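Local structure of PelD (Pseudomonas aeruginosa, 4EU0) at the C2E site. The protein binds the second messenger cyclic di-GMP at its degenerate GGDEF domain, acting as an effector in pellicle formation. Numbering follows the deposited sequence.

The C2E site. Residues 4, 208, 210, 213, 231, 234, 238, 241-242, 245. With C2E (9,9'-[(2R,3R,3aS,5S,7aR,9R,10R,10aS,12S,14aR)-3,5,10,12-tetrahydroxy-5,12-dioxidooctahydro-2H,7H-difuro[3,2-d:3',2'-j][1,3,7,9,2,8]tetraoxadiphosphacyclododecine-2,9-diyl]bis(2-amino-1,9-dihydro-6H-purin-6-one)), chain B.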
loop_
_atom_site.group_PDB
_atom_site.type_symbol
_atom_site.label_atom_id
_atom_site.label_comp_id
_atom_site.label_asym_id
_atom_site.label_seq_id
_atom_site.Cartn_x
_atom_site.Cartn_y
_atom_site.Cartn_z
ATOM N N ARG A 4 -8.959 -3.444 -1.695
ATOM C CA ARG A 4 -8.320 -3.907 -0.465
ATOM C C ARG A 4 -8.356 -5.435 -0.402
ATOM O O ARG A 4 -7.341 -6.065 -0.138
ATOM C CB ARG A 4 -8.995 -3.315 0.776
ATOM C CG ARG A 4 -8.920 -1.802 0.905
ATOM C CD ARG A 4 -9.196 -1.373 2.342
ATOM N NE ARG A 4 -10.545 -1.722 2.796
ATOM C CZ ARG A 4 -11.631 -0.966 2.644
ATOM N NH1 ARG A 4 -11.570 0.208 2.031
ATOM N NH2 ARG A 4 -12.800 -1.394 3.107
ATOM N N SER A 208 -6.292 -5.877 17.584
ATOM C CA SER A 208 -7.387 -5.349 16.759
ATOM C C SER A 208 -7.009 -5.219 15.286
ATOM O O SER A 208 -7.879 -4.953 14.438
ATOM C CB SER A 208 -7.816 -3.967 17.271
ATOM O OG SER A 208 -6.896 -2.967 16.889
ATOM N N ARG A 210 -6.391 -5.369 11.514
ATOM C CA ARG A 210 -7.239 -5.975 10.511
ATOM C C ARG A 210 -6.739 -5.601 9.120
ATOM O O ARG A 210 -6.343 -4.461 8.889
ATOM C CB ARG A 210 -8.687 -5.494 10.704
ATOM C CG ARG A 210 -9.667 -5.923 9.630
ATOM C CD ARG A 210 -11.108 -5.448 9.923
ATOM N NE ARG A 210 -11.765 -6.181 11.005
ATOM C CZ ARG A 210 -13.034 -5.991 11.382
ATOM N NH1 ARG A 210 -13.791 -5.089 10.767
ATOM N NH2 ARG A 210 -13.546 -6.701 12.376
ATOM N N ASP A 213 -4.150 -2.755 7.390
ATOM C CA ASP A 213 -3.691 -1.831 8.423
ATOM C C ASP A 213 -2.362 -2.311 8.989
ATOM O O ASP A 213 -2.141 -3.525 9.147
ATOM C CB ASP A 213 -4.688 -1.708 9.567
ATOM C CG ASP A 213 -6.039 -1.152 9.131
ATOM O OD1 ASP A 213 -6.231 -0.752 7.959
ATOM O OD2 ASP A 213 -6.933 -1.115 9.999
ATOM N N LEU A 231 -4.292 3.197 8.405
ATOM C CA LEU A 231 -5.419 2.578 7.742
ATOM C C LEU A 231 -5.389 2.933 6.255
ATOM O O LEU A 231 -5.969 3.947 5.849
ATOM C CB LEU A 231 -6.731 3.102 8.349
ATOM C CG LEU A 231 -7.052 2.767 9.814
ATOM C CD1 LEU A 231 -6.124 3.487 10.795
ATOM C CD2 LEU A 231 -8.507 3.178 10.053
ATOM N N THR A 234 -8.748 3.770 3.055
ATOM C CA THR A 234 -9.873 3.810 3.972
ATOM C C THR A 234 -10.458 5.214 4.006
ATOM O O THR A 234 -9.737 6.175 4.273
ATOM C CB THR A 234 -9.412 3.378 5.371
ATOM O OG1 THR A 234 -9.026 2.004 5.313
ATOM C CG2 THR A 234 -10.531 3.547 6.409
ATOM N N GLY A 238 -15.011 5.030 6.941
ATOM C CA GLY A 238 -14.299 3.834 7.420
ATOM C C GLY A 238 -13.463 4.081 8.658
ATOM O O GLY A 238 -13.477 3.288 9.597
ATOM N N GLY A 241 -15.594 4.382 11.538
ATOM C CA GLY A 241 -16.050 3.013 11.808
ATOM C C GLY A 241 -15.043 2.178 12.589
ATOM O O GLY A 241 -15.419 1.377 13.456
ATOM N N TYR A 242 -13.766 2.348 12.266
ATOM C CA TYR A 242 -12.685 1.686 12.991
ATOM C C TYR A 242 -12.720 2.048 14.471
ATOM O O TYR A 242 -12.638 1.166 15.324
ATOM C CB TYR A 242 -11.343 2.064 12.364
ATOM C CG TYR A 242 -10.112 1.728 13.169
ATOM C CD1 TYR A 242 -9.731 0.409 13.388
ATOM C CD2 TYR A 242 -9.310 2.743 13.671
ATOM C CE1 TYR A 242 -8.575 0.110 14.118
ATOM C CE2 TYR A 242 -8.174 2.481 14.375
ATOM C CZ TYR A 242 -7.793 1.162 14.591
ATOM O OH TYR A 242 -6.650 0.884 15.302
ATOM N N ARG A 245 -15.575 0.451 16.281
ATOM C CA ARG A 245 -15.302 -0.972 16.533
ATOM C C ARG A 245 -14.335 -1.134 17.702
ATOM O O ARG A 245 -14.492 -2.043 18.530
ATOM C CB ARG A 245 -14.761 -1.670 15.282
ATOM C CG ARG A 245 -14.519 -3.171 15.479
ATOM C CD ARG A 245 -14.032 -3.873 14.215
ATOM N NE ARG A 245 -12.641 -3.569 13.856
ATOM C CZ ARG A 245 -11.564 -4.182 14.355
ATOM N NH1 ARG A 245 -11.683 -5.119 15.295
ATOM N NH2 ARG A 245 -10.352 -3.848 13.917
HETATM P P1 C2E B . -17.414 -3.519 11.238
HETATM O O2P C2E B . -18.487 -2.944 12.137
HETATM O O1P C2E B . -16.333 -4.378 11.841
HETATM O "O5'" C2E B . -16.719 -2.336 10.423
HETATM C "C5'" C2E B . -17.472 -1.313 9.774
HETATM C "C4'" C2E B . -16.578 -0.469 8.871
HETATM O "O4'" C2E B . -15.681 0.326 9.665
HETATM C "C3'" C2E B . -15.691 -1.256 7.913
HETATM O "O3'" C2E B . -16.298 -1.565 6.653
HETATM C "C2'" C2E B . -14.532 -0.314 7.710
HETATM O "O2'" C2E B . -14.924 0.704 6.784
HETATM C "C1'" C2E B . -14.384 0.328 9.072
HETATM N N9 C2E B . -13.440 -0.453 9.922
HETATM C C8 C2E B . -13.758 -1.173 11.012
HETATM N N7 C2E B . -12.655 -1.751 11.555
HETATM C C5 C2E B . -11.613 -1.373 10.793
HETATM C C6 C2E B . -10.164 -1.625 10.788
HETATM O O6 C2E B . -9.614 -2.402 11.746
HETATM N N1 C2E B . -9.412 -1.058 9.816
HETATM C C2 C2E B . -9.942 -0.285 8.830
HETATM N N2 C2E B . -9.106 0.225 7.900
HETATM N N3 C2E B . -11.277 -0.014 8.774
HETATM C C4 C2E B . -12.131 -0.524 9.708
HETATM P P11 C2E B . -15.806 -2.857 5.827
HETATM O O21 C2E B . -16.509 -2.878 4.479
HETATM O O11 C2E B . -14.299 -3.004 5.858
HETATM O O5A C2E B . -16.442 -4.052 6.687
HETATM C C5A C2E B . -17.850 -4.117 6.908
HETATM C C4A C2E B . -18.138 -5.268 7.851
HETATM O O4A C2E B . -17.600 -6.485 7.333
HETATM C C3A C2E B . -17.437 -5.097 9.183
HETATM O O3A C2E B . -18.195 -4.330 10.095
HETATM C C2A C2E B . -17.248 -6.508 9.675
HETATM O O2A C2E B . -18.464 -7.003 10.252
HETATM C C1A C2E B . -16.970 -7.234 8.377
HETATM N N91 C2E B . -15.501 -7.323 8.153
HETATM C C81 C2E B . -14.767 -6.620 7.269
HETATM N N71 C2E B . -13.456 -6.969 7.326
HETATM C C51 C2E B . -13.338 -7.920 8.273
HETATM C C61 C2E B . -12.242 -8.736 8.850
HETATM O O61 C2E B . -10.961 -8.604 8.421
HETATM N N11 C2E B . -12.551 -9.620 9.826
HETATM C C21 C2E B . -13.820 -9.778 10.282
HETATM N N21 C2E B . -14.055 -10.685 11.263
HETATM N N31 C2E B . -14.868 -9.066 9.791
HETATM C C41 C2E B . -14.688 -8.146 8.810
HETATM O O HOH W 1 -6.798 -2.455 12.254
HETATM O O HOH W 2 -13.088 -3.433 8.179
#
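Arg210 and Arg245 both hold CG anti to the backbone N (chi1 173° and -177°) and bend at chi3, which brings their guanidinium groups face to face. Asp213 has CG beside its own N (chi1 -62°), with the carboxylate pointing at a guanine edge. The site is the I-site of the PelD GGDEF domain, whose RxxD motif is Arg210 and Asp213; Arg4 of helix 2-16 adds a contact. One guanine of C2E is read on two edges. On the Watson-Crick edge Asp213 OD2 accepts from C2E N1 at 2.5 Å and OD1 accepts from the amino C2E N2 at 3.0 Å, both through syn lone pairs. Thr234 OG1 takes a second bond from N2. On the Hoogsteen edge Arg245 binds side-on in its own plane, NE to C2E N7 at 2.9 Å and NH2 to C2E O6 at 2.7 Å. Ser208 O accepts from the same NH2 and helps fix the guanidinium rotation. Tyr242 comes from helix 236-253; its CA and CB lie over the face of this base and its ring stands edge-to-face. Arg210 is sandwiched between Arg245 and the second guanine, with CZ 3.6 Å from the centroid of that C2E six-membered ring. Its NH1 also bonds the phosphate oxygen O1P in plane, a salt bridge that may ease the repulsion between the two arginines. Arg4 NH2 makes a longer salt bridge, 3.5 Å, to C2E O11 of the other phosphate. Water 2 joins Arg210 NH1 to that phosphate, its O 2.7 Å from C2E O11.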